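Periplasmic binding protein (Sulfurospirillum deleyianum, PDB 4PAG) probably serves as the extracytoplasmic solute-binding component of an ABC transporter of the iron and vitamin B12 binding-protein family, here holding a histidine molecule. Local coordinates at residues P262-W268 against T320-L324; L279-W283 against Y295-V301; F190-P194 against R271-R277. The contacts are given in a common frame with arbitrary orientation. Residue numbers count along the deposited sequence, not the author numbering.

Contact 1. Residues P262-W268 against T320-L324; sequences PKSPFNW and TYFKL. With HIS (histidine), chain E.
Four residues of the bound histidine's pocket, Lys263, Tyr321, Phe322 and Lys323, lie on these two segments, and the Phe322 ring packs behind that wall against the loop. Lys323, with positive phi (55°), is the first residue to leave helix 315-322. Segment 262-268 is an irregular loop with a cis peptide before Pro265, closed by a backbone hydrogen bond from Trp268 N to Pro262 O, 3.0 Å; the CA atoms of Pro262 and Phe322 stand 5.6 Å apart. Phe322 (chi1 m) presents one ring face to Trp268 (chi1 m), Phe322 CD1 to Trp268 CZ2 3.5 Å, the planes oblique at 32°, while its edge meets Pro262 CB (Phe322 CD1, 3.7 Å) and Ser264 O (Phe322 CE1, 3.5 Å). Ser264 (chi1 m) sets its OG 3.9 Å from Tyr321 CD1. One water joins the segments, bound by Lys263 N (2.9 Å), Ser264 OG (3.0 Å) and Tyr321 O (2.8 Å); Ser264 OG also bonds Asn56. Lys263 NZ donates to the ligand's O at 2.9 Å, and the ligand's CD2 is 3.0 Å from Tyr321 O. Trp268 NE1 and Ser264 O both bond Tyr305 of helix 297-309, and helix 277-288 flanks Pro262 and Trp268.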
loop_
_atom_site.group_PDB
_atom_site.type_symbol
_atom_site.label_atom_id
_atom_site.label_comp_id
_atom_site.label_asym_id
_atom_site.label_seq_id
_atom_site.Cartn_x
_atom_site.Cartn_y
_atom_site.Cartn_z
ATOM N N PRO A 262 -0.643 8.919 -7.025
ATOM C CA PRO A 262 0.206 9.704 -6.131
ATOM C C PRO A 262 1.152 8.870 -5.281
ATOM O O PRO A 262 0.845 7.721 -4.914
ATOM C CB PRO A 262 -0.796 10.427 -5.228
ATOM C CG PRO A 262 -2.060 10.457 -6.012
ATOM C CD PRO A 262 -2.069 9.162 -6.763
ATOM N N LYS A 263 2.292 9.465 -4.959
ATOM C CA LYS A 263 3.407 8.741 -4.349
ATOM C C LYS A 263 4.012 9.403 -3.121
ATOM O O LYS A 263 4.967 8.868 -2.560
ATOM C CB LYS A 263 4.511 8.555 -5.393
ATOM C CG LYS A 263 4.076 7.701 -6.560
ATOM C CD LYS A 263 5.057 7.722 -7.699
ATOM C CE LYS A 263 4.560 6.819 -8.811
ATOM N NZ LYS A 263 3.407 7.416 -9.533
ATOM N N SER A 264 3.463 10.543 -2.697
ATOM C CA SER A 264 4.081 11.370 -1.666
ATOM C C SER A 264 3.348 11.283 -0.322
ATOM O O SER A 264 2.197 11.707 -0.221
ATOM C CB SER A 264 4.132 12.827 -2.130
ATOM O OG SER A 264 4.866 12.944 -3.339
ATOM N N PRO A 265 4.012 10.746 0.721
ATOM C CA PRO A 265 5.358 10.180 0.777
ATOM C C PRO A 265 5.410 8.671 0.509
ATOM O O PRO A 265 6.495 8.119 0.283
ATOM C CB PRO A 265 5.761 10.453 2.220
ATOM C CG PRO A 265 4.485 10.254 2.969
ATOM C CD PRO A 265 3.417 10.823 2.073
ATOM N N PHE A 266 4.254 8.012 0.574
ATOM C CA PHE A 266 4.137 6.594 0.291
ATOM C C PHE A 266 3.129 6.433 -0.849
ATOM O O PHE A 266 2.163 7.193 -0.947
ATOM C CB PHE A 266 3.594 5.819 1.495
ATOM C CG PHE A 266 4.390 5.950 2.765
ATOM C CD1 PHE A 266 5.776 6.121 2.764
ATOM C CD2 PHE A 266 3.739 5.817 3.991
ATOM C CE1 PHE A 266 6.481 6.200 3.964
ATOM C CE2 PHE A 266 4.440 5.887 5.186
ATOM C CZ PHE A 266 5.814 6.074 5.172
ATOM N N ASN A 267 3.333 5.422 -1.681
ATOM C CA ASN A 267 2.431 5.160 -2.808
ATOM C C ASN A 267 1.003 4.883 -2.332
ATOM O O ASN A 267 0.791 4.127 -1.372
ATOM C CB ASN A 267 2.959 3.975 -3.598
ATOM C CG ASN A 267 2.388 3.898 -5.000
ATOM O OD1 ASN A 267 1.216 3.530 -5.201
ATOM N ND2 ASN A 267 3.217 4.215 -5.986
ATOM N N TRP A 268 0.026 5.498 -3.000
ATOM C CA TRP A 268 -1.371 5.375 -2.607
ATOM C C TRP A 268 -1.988 4.004 -2.904
ATOM O O TRP A 268 -3.001 3.670 -2.300
ATOM C CB TRP A 268 -2.237 6.475 -3.257
ATOM C CG TRP A 268 -2.091 7.833 -2.631
ATOM C CD1 TRP A 268 -1.062 8.273 -1.843
ATOM C CD2 TRP A 268 -2.988 8.938 -2.767
ATOM N NE1 TRP A 268 -1.277 9.568 -1.467
ATOM C CE2 TRP A 268 -2.447 10.006 -2.025
ATOM C CE3 TRP A 268 -4.199 9.131 -3.444
ATOM C CZ2 TRP A 268 -3.080 11.249 -1.932
ATOM C CZ3 TRP A 268 -4.818 10.365 -3.350
ATOM C CH2 TRP A 268 -4.256 11.403 -2.607
ATOM N N THR A 320 -0.174 20.320 -6.323
ATOM C CA THR A 320 1.230 19.977 -6.546
ATOM C C THR A 320 1.527 18.493 -6.380
ATOM O O THR A 320 2.123 17.878 -7.254
ATOM C CB THR A 320 2.143 20.759 -5.577
ATOM O OG1 THR A 320 2.010 22.160 -5.831
ATOM C CG2 THR A 320 3.608 20.356 -5.744
ATOM N N TYR A 321 1.133 17.925 -5.250
ATOM C CA TYR A 321 1.462 16.534 -4.962
ATOM C C TYR A 321 0.479 15.513 -5.529
ATOM O O TYR A 321 0.879 14.387 -5.822
ATOM C CB TYR A 321 1.615 16.340 -3.454
ATOM C CG TYR A 321 2.778 17.128 -2.903
ATOM C CD1 TYR A 321 4.081 16.739 -3.170
ATOM C CD2 TYR A 321 2.578 18.268 -2.136
ATOM C CE1 TYR A 321 5.155 17.458 -2.682
ATOM C CE2 TYR A 321 3.644 18.994 -1.643
ATOM C CZ TYR A 321 4.931 18.584 -1.918
ATOM O OH TYR A 321 6.005 19.291 -1.432
ATOM N N PHE A 322 -0.790 15.897 -5.683
ATOM C CA PHE A 322 -1.864 14.921 -5.952
ATOM C C PHE A 322 -2.808 15.236 -7.121
ATOM O O PHE A 322 -3.673 14.415 -7.439
ATOM C CB PHE A 322 -2.701 14.725 -4.684
ATOM C CG PHE A 322 -1.876 14.569 -3.436
ATOM C CD1 PHE A 322 -0.927 13.574 -3.351
ATOM C CD2 PHE A 322 -2.046 15.419 -2.359
ATOM C CE1 PHE A 322 -0.150 13.423 -2.214
ATOM C CE2 PHE A 322 -1.277 15.275 -1.210
ATOM C CZ PHE A 322 -0.329 14.272 -1.142
ATOM N N LYS A 323 -2.642 16.397 -7.756
ATOM C CA LYS A 323 -3.534 16.846 -8.831
ATOM C C LYS A 323 -4.996 16.853 -8.380
ATOM O O LYS A 323 -5.897 16.449 -9.117
ATOM C CB LYS A 323 -3.358 15.996 -10.098
ATOM C CG LYS A 323 -1.994 16.116 -10.757
ATOM C CD LYS A 323 -1.779 15.004 -11.777
ATOM C CE LYS A 323 -0.316 14.855 -12.178
ATOM N NZ LYS A 323 -0.131 13.755 -13.170
ATOM N N LEU A 324 -5.220 17.323 -7.162
ATOM C CA LEU A 324 -6.554 17.435 -6.606
ATOM C C LEU A 324 -6.779 18.865 -6.131
ATOM O O LEU A 324 -7.879 19.216 -5.709
ATOM C CB LEU A 324 -6.724 16.454 -5.447
ATOM C CG LEU A 324 -6.614 14.968 -5.794
ATOM C CD1 LEU A 324 -6.646 14.135 -4.524
ATOM C CD2 LEU A 324 -7.719 14.527 -6.744
HETATM N N HIS E . 3.661 13.192 -10.733
HETATM C CA HIS E . 3.849 12.251 -9.594
HETATM C C HIS E . 4.887 11.192 -9.937
HETATM O O HIS E . 4.612 10.016 -10.212
HETATM C CB HIS E . 2.528 11.603 -9.199
HETATM C CG HIS E . 1.398 12.575 -9.061
HETATM N ND1 HIS E . 0.084 12.232 -9.295
HETATM C CD2 HIS E . 1.390 13.884 -8.716
HETATM C CE1 HIS E . -0.688 13.284 -9.090
HETATM N NE2 HIS E . 0.079 14.300 -8.738
HETATM O OXT HIS E . 6.062 11.526 -9.952
HETATM O O HOH W 1 2.719 12.324 -5.291
#

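Contact 2. Residues L279-W283 against Y295-V301; sequences LGAHW and YKIEDKV
An antiparallel helix-helix contact, buried in the C-terminal part of the chain, joins helix 277-288 to the start of helix 297-309. The two form an antiparallel helical pair linked through residues 289-296, within a protein of the periplasmic binding protein family. Over the short segments 279-283 and 297-301 the axes approach to 10.2 Å and their directions differ by 169°. Leu279 lies level with Val301 (CA atoms 6.9 Å apart) and Trp283 with Ile297 (CA atoms 6.5 Å apart). Lys296 is the N-cap residue of the second helix, its O accepting from Lys300 N at 3.2 Å.

As is usual where helices pack, the contacting residues recur about a turn apart: Leu279 and Trp283 on one helix, Ile297 and Val301 on the other. Leu279 (chi1 t, chi2 p) brings CD1 to 3.8 Å from Val301 N and 4.1 Å from Val301 CG2. One turn on in the first helix, and one turn back in the second, Ile297 (chi1 t, chi2 p) lays CD1 against the opposing backbone, 3.6 Å from Trp283 N and 3.8 Å from His282 C. Trp283 packs edge-to-face with Trp268, which also touches Leu279 and Val301.

The side nearer helix 141-163 is more polar. His282 ND1 bonds Tyr293 OH and its NE2 bonds Tyr154 O, while Lys300 NZ makes a salt bridge with Glu157. Tyr295 meets the imidazole obliquely, CD2 to His282 CE1 4.2 Å. With chi1 m in both residues, Lys300 covers one face of His282 in a CH-pi contact, Lys300 CE lying 4.0 Å from the His282 ring centroid and 3.7 Å from His282 CE1.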
loop_
_atom_site.group_PDB
_atom_site.type_symbol
_atom_site.label_atom_id
_atom_site.label_comp_id
_atom_site.label_asym_id
_atom_site.label_seq_id
_atom_site.Cartn_x
_atom_site.Cartn_y
_atom_site.Cartn_z
ATOM N N LEU A 279 -7.017 5.466 1.862
ATOM C CA LEU A 279 -7.287 6.667 1.075
ATOM C C LEU A 279 -7.233 6.372 -0.422
ATOM O O LEU A 279 -8.076 6.850 -1.188
ATOM C CB LEU A 279 -6.268 7.751 1.416
ATOM C CG LEU A 279 -6.338 9.049 0.615
ATOM C CD1 LEU A 279 -7.622 9.789 0.922
ATOM C CD2 LEU A 279 -5.131 9.918 0.929
ATOM N N GLY A 280 -6.235 5.599 -0.837
ATOM C CA GLY A 280 -6.025 5.307 -2.251
ATOM C C GLY A 280 -7.204 4.662 -2.943
ATOM O O GLY A 280 -7.476 4.954 -4.104
ATOM N N ALA A 281 -7.907 3.770 -2.246
ATOM C CA ALA A 281 -9.090 3.128 -2.832
ATOM C C ALA A 281 -10.223 4.136 -3.039
ATOM O O ALA A 281 -10.978 4.034 -4.007
ATOM C CB ALA A 281 -9.548 1.966 -1.977
ATOM N N HIS A 282 -10.329 5.119 -2.150
ATOM C CA HIS A 282 -11.280 6.220 -2.357
ATOM C C HIS A 282 -10.902 7.061 -3.570
ATOM O O HIS A 282 -11.762 7.405 -4.397
ATOM C CB HIS A 282 -11.398 7.107 -1.118
ATOM C CG HIS A 282 -12.390 6.607 -0.123
ATOM N ND1 HIS A 282 -13.739 6.864 -0.230
ATOM C CD2 HIS A 282 -12.237 5.848 0.986
ATOM C CE1 HIS A 282 -14.374 6.291 0.776
ATOM N NE2 HIS A 282 -13.484 5.667 1.527
ATOM N N TRP A 283 -9.623 7.391 -3.677
ATOM C CA TRP A 283 -9.121 8.108 -4.850
ATOM C C TRP A 283 -9.453 7.351 -6.139
ATOM O O TRP A 283 -9.975 7.941 -7.100
ATOM C CB TRP A 283 -7.618 8.349 -4.725
ATOM C CG TRP A 283 -7.008 8.937 -5.953
ATOM C CD1 TRP A 283 -7.067 10.243 -6.350
ATOM C CD2 TRP A 283 -6.252 8.249 -6.950
ATOM N NE1 TRP A 283 -6.390 10.409 -7.526
ATOM C CE2 TRP A 283 -5.885 9.201 -7.924
ATOM C CE3 TRP A 283 -5.852 6.921 -7.122
ATOM C CZ2 TRP A 283 -5.127 8.871 -9.043
ATOM C CZ3 TRP A 283 -5.112 6.591 -8.246
ATOM C CH2 TRP A 283 -4.755 7.566 -9.190
ATOM N N TYR A 295 -18.482 11.381 -2.154
ATOM C CA TYR A 295 -17.655 12.122 -1.193
ATOM C C TYR A 295 -16.792 13.173 -1.881
ATOM O O TYR A 295 -16.699 13.207 -3.107
ATOM C CB TYR A 295 -16.789 11.150 -0.381
ATOM C CG TYR A 295 -17.629 10.115 0.329
ATOM C CD1 TYR A 295 -18.429 10.475 1.417
ATOM C CD2 TYR A 295 -17.665 8.792 -0.105
ATOM C CE1 TYR A 295 -19.227 9.537 2.065
ATOM C CE2 TYR A 295 -18.462 7.852 0.533
ATOM C CZ TYR A 295 -19.237 8.234 1.615
ATOM O OH TYR A 295 -20.021 7.309 2.240
ATOM N N LYS A 296 -16.190 14.046 -1.079
ATOM C CA LYS A 296 -15.254 15.044 -1.577
ATOM C C LYS A 296 -13.849 14.521 -1.321
ATOM O O LYS A 296 -13.366 14.521 -0.184
ATOM C CB LYS A 296 -15.499 16.390 -0.898
ATOM C CG LYS A 296 -16.890 16.940 -1.213
ATOM C CD LYS A 296 -17.557 17.622 -0.027
ATOM C CE LYS A 296 -17.402 19.133 -0.056
ATOM N NZ LYS A 296 -18.468 19.797 0.750
ATOM N N ILE A 297 -13.216 14.038 -2.382
ATOM C CA ILE A 297 -11.936 13.352 -2.269
ATOM C C ILE A 297 -10.867 14.260 -1.672
ATOM O O ILE A 297 -10.097 13.822 -0.813
ATOM C CB ILE A 297 -11.493 12.715 -3.621
ATOM C CG1 ILE A 297 -10.257 11.836 -3.432
ATOM C CG2 ILE A 297 -11.248 13.765 -4.702
ATOM C CD1 ILE A 297 -10.478 10.666 -2.497
ATOM N N GLU A 298 -10.844 15.527 -2.081
ATOM C CA GLU A 298 -9.858 16.468 -1.540
ATOM C C GLU A 298 -9.970 16.630 -0.016
ATOM O O GLU A 298 -8.956 16.799 0.656
ATOM C CB GLU A 298 -9.903 17.830 -2.256
ATOM C CG GLU A 298 -11.183 18.642 -2.064
ATOM C CD GLU A 298 -12.347 18.223 -2.971
ATOM O OE1 GLU A 298 -12.235 17.240 -3.746
ATOM O OE2 GLU A 298 -13.399 18.893 -2.905
ATOM N N ASP A 299 -11.188 16.559 0.526
ATOM C CA ASP A 299 -11.387 16.629 1.980
ATOM C C ASP A 299 -10.940 15.351 2.697
ATOM O O ASP A 299 -10.420 15.413 3.804
ATOM C CB ASP A 299 -12.849 16.933 2.315
ATOM C CG ASP A 299 -13.268 18.331 1.899
ATOM O OD1 ASP A 299 -12.396 19.147 1.516
ATOM O OD2 ASP A 299 -14.481 18.622 1.967
ATOM N N LYS A 300 -11.160 14.198 2.074
ATOM C CA LYS A 300 -10.621 12.933 2.600
ATOM C C LYS A 300 -9.090 12.926 2.633
ATOM O O LYS A 300 -8.492 12.483 3.613
ATOM C CB LYS A 300 -11.129 11.748 1.788
ATOM C CG LYS A 300 -12.603 11.482 2.011
ATOM C CD LYS A 300 -13.004 10.076 1.600
ATOM C CE LYS A 300 -14.338 9.687 2.212
ATOM N NZ LYS A 300 -14.219 9.433 3.672
ATOM N N VAL A 301 -8.462 13.432 1.578
ATOM C CA VAL A 301 -7.002 13.548 1.561
ATOM C C VAL A 301 -6.540 14.404 2.740
ATOM O O VAL A 301 -5.627 14.021 3.475
ATOM C CB VAL A 301 -6.465 14.142 0.231
ATOM C CG1 VAL A 301 -4.946 14.232 0.256
ATOM C CG2 VAL A 301 -6.905 13.305 -0.964
#

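Contact 3. Residues F190-P194 against R271-R277; sequences FHSEP and RPPSFMR
Arg271, with positive phi (60°), opens segment 271-277 and lays its guanidinium flat on the His191 imidazole, centres 3.6 Å apart and planes at 8°, with Arg271 NH1 3.3 Å from His191 CE1. A salt bridge from Arg271 to Glu185 and a hydrogen bond from His191 ND1 to Asp270 hold the two partners of this stack. A cis peptide then leads into Pro272. Pro273 turns back toward segment 190-194, setting CG 3.8 Å from Phe190 CD1; the CA atoms of Pro273 and His191 are 6.3 Å apart. Ser274 begins a type I beta turn closed by a hydrogen bond from Arg277 N to Ser274 O at 3.0 Å, and its OG accepts from Met276 N at 3.1 Å, a capping bond at the entry to helix 277-288.

Arg277, the most heavily covered residue, extends across the gap (chi1 m, then chi2 and chi3 t). Both Arg277 NH1 (2.9 Å) and NH2 (2.7 Å) donate to Phe190 O, while Pro194 covers one guanidinium face, its CD 3.4 Å from Arg277 CZ. Glu193 OE1 makes a long salt bridge with Arg277 NH1 at 3.7 Å, from well out of the guanidinium plane; the same oxygen bonds Ser124.

This is a worked case of arginine joining two loop-to-helix transitions near the centre of the chain: here the buried charge is met chiefly by a carbonyl in its plane and a proline over its face, with the carboxylate of Glu193 only a long partner.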
loop_
_atom_site.group_PDB
_atom_site.type_symbol
_atom_site.label_atom_id
_atom_site.label_comp_id
_atom_site.label_asym_id
_atom_site.label_seq_id
_atom_site.Cartn_x
_atom_site.Cartn_y
_atom_site.Cartn_z
ATOM N N PHE A 190 -2.321 -9.129 -4.745
ATOM C CA PHE A 190 -2.174 -8.134 -3.691
ATOM C C PHE A 190 -1.674 -6.777 -4.215
ATOM O O PHE A 190 -1.776 -5.761 -3.519
ATOM C CB PHE A 190 -1.423 -8.636 -2.440
ATOM C CG PHE A 190 0.011 -9.056 -2.647
ATOM C CD1 PHE A 190 0.995 -8.144 -3.012
ATOM C CD2 PHE A 190 0.402 -10.359 -2.338
ATOM C CE1 PHE A 190 2.322 -8.538 -3.141
ATOM C CE2 PHE A 190 1.725 -10.756 -2.461
ATOM C CZ PHE A 190 2.690 -9.839 -2.866
ATOM N N HIS A 191 -1.189 -6.753 -5.450
ATOM C CA HIS A 191 -0.790 -5.500 -6.096
ATOM C C HIS A 191 -1.946 -4.679 -6.678
ATOM O O HIS A 191 -1.801 -3.469 -6.852
ATOM C CB HIS A 191 0.230 -5.790 -7.191
ATOM C CG HIS A 191 1.544 -6.277 -6.665
ATOM N ND1 HIS A 191 2.365 -5.491 -5.886
ATOM C CD2 HIS A 191 2.171 -7.468 -6.791
ATOM C CE1 HIS A 191 3.452 -6.175 -5.567
ATOM N NE2 HIS A 191 3.358 -7.377 -6.105
ATOM N N SER A 192 -3.077 -5.326 -6.972
ATOM C CA SER A 192 -4.245 -4.653 -7.570
ATOM C C SER A 192 -5.491 -4.594 -6.676
ATOM O O SER A 192 -6.506 -4.022 -7.069
ATOM C CB SER A 192 -4.621 -5.337 -8.886
ATOM O OG SER A 192 -5.035 -6.670 -8.662
ATOM N N GLU A 193 -5.403 -5.156 -5.474
ATOM C CA GLU A 193 -6.534 -5.224 -4.536
ATOM C C GLU A 193 -7.392 -3.944 -4.388
ATOM O O GLU A 193 -8.618 -4.050 -4.402
ATOM C CB GLU A 193 -6.042 -5.688 -3.154
ATOM C CG GLU A 193 -7.147 -5.953 -2.144
ATOM C CD GLU A 193 -7.427 -4.782 -1.210
ATOM O OE1 GLU A 193 -6.677 -3.775 -1.235
ATOM O OE2 GLU A 193 -8.399 -4.872 -0.423
ATOM N N PRO A 194 -6.766 -2.751 -4.234
ATOM C CA PRO A 194 -7.589 -1.564 -4.013
ATOM C C PRO A 194 -8.389 -1.151 -5.247
ATOM O O PRO A 194 -9.402 -0.470 -5.116
ATOM C CB PRO A 194 -6.571 -0.481 -3.654
ATOM C CG PRO A 194 -5.281 -0.956 -4.215
ATOM C CD PRO A 194 -5.329 -2.442 -4.108
ATOM N N ARG A 271 3.360 -1.010 -4.361
ATOM C CA ARG A 271 4.807 -0.801 -4.418
ATOM C C ARG A 271 5.275 0.156 -3.310
ATOM O O ARG A 271 6.007 1.105 -3.571
ATOM C CB ARG A 271 5.228 -0.261 -5.807
ATOM C CG ARG A 271 4.622 -0.984 -6.998
ATOM C CD ARG A 271 4.997 -2.463 -7.065
ATOM N NE ARG A 271 4.170 -3.179 -8.035
ATOM C CZ ARG A 271 4.368 -4.438 -8.435
ATOM N NH1 ARG A 271 5.394 -5.151 -7.983
ATOM N NH2 ARG A 271 3.536 -4.988 -9.306
ATOM N N PRO A 272 4.880 -0.114 -2.053
ATOM C CA PRO A 272 4.203 -1.300 -1.551
ATOM C C PRO A 272 2.680 -1.206 -1.402
ATOM O O PRO A 272 2.129 -0.111 -1.281
ATOM C CB PRO A 272 4.784 -1.424 -0.150
ATOM C CG PRO A 272 4.915 0.008 0.282
ATOM C CD PRO A 272 5.278 0.781 -0.953
ATOM N N PRO A 273 2.014 -2.371 -1.354
ATOM C CA PRO A 273 0.689 -2.444 -0.754
ATOM C C PRO A 273 0.819 -1.940 0.680
ATOM O O PRO A 273 1.788 -2.279 1.354
ATOM C CB PRO A 273 0.360 -3.939 -0.757
ATOM C CG PRO A 273 1.373 -4.589 -1.609
ATOM C CD PRO A 273 2.564 -3.696 -1.673
ATOM N N SER A 274 -0.098 -1.095 1.126
ATOM C CA SER A 274 -0.029 -0.569 2.485
ATOM C C SER A 274 -1.354 0.046 2.919
ATOM O O SER A 274 -2.302 0.162 2.133
ATOM C CB SER A 274 1.071 0.494 2.603
ATOM O OG SER A 274 0.630 1.749 2.093
ATOM N N PHE A 275 -1.383 0.450 4.184
ATOM C CA PHE A 275 -2.505 1.180 4.764
ATOM C C PHE A 275 -2.911 2.435 3.965
ATOM O O PHE A 275 -4.022 2.930 4.124
ATOM C CB PHE A 275 -2.152 1.597 6.190
ATOM C CG PHE A 275 -1.205 2.743 6.244
ATOM C CD1 PHE A 275 0.157 2.535 6.205
ATOM C CD2 PHE A 275 -1.685 4.051 6.279
ATOM C CE1 PHE A 275 1.034 3.613 6.221
ATOM C CE2 PHE A 275 -0.818 5.121 6.289
ATOM C CZ PHE A 275 0.550 4.904 6.266
HETATM N N MSE A 276 -2.019 2.964 3.131
HETATM C CA MSE A 276 -2.362 4.118 2.275
HETATM C C MSE A 276 -3.581 3.836 1.418
HETATM O O MSE A 276 -4.270 4.770 0.973
HETATM C CB MSE A 276 -1.219 4.483 1.329
HETATM C CG MSE A 276 0.052 4.965 2.012
HETATM SE SE MSE A 276 -0.202 6.649 3.001
HETATM C CE MSE A 276 -0.543 7.867 1.483
ATOM N N ARG A 277 -3.863 2.555 1.186
ATOM C CA ARG A 277 -5.044 2.130 0.416
ATOM C C ARG A 277 -6.374 2.559 1.029
ATOM O O ARG A 277 -7.378 2.687 0.315
ATOM C CB ARG A 277 -5.030 0.621 0.215
ATOM C CG ARG A 277 -3.947 0.173 -0.744
ATOM C CD ARG A 277 -3.657 -1.318 -0.666
ATOM N NE ARG A 277 -2.849 -1.689 -1.815
ATOM C CZ ARG A 277 -2.582 -2.924 -2.221
ATOM N NH1 ARG A 277 -3.028 -3.987 -1.550
ATOM N NH2 ARG A 277 -1.844 -3.091 -3.319
#

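Overall arrangement
All three contacts are largely buried, but their chemistry changes with place. Contact 3, whose centre lies about 3 Å from the centre of the chain, relies on arginines; contact 2, with its centre about 15 Å from that point, is helix packing with a polar flank; contact 1, with its centre about 13 Å from it, mixes aromatic packing, water and ligand. Contacts 1 and 3 draw on the same loop after strand 258-260, and their segments cross along the chain; contact 2, nested within contact 1, shares helix 277-288 with contact 3, where Arg277 begins it. Trp268 joins all three, its CH2 3.7 Å from Val301 CG2 and its CD1 3.4 Å from Met276 CE.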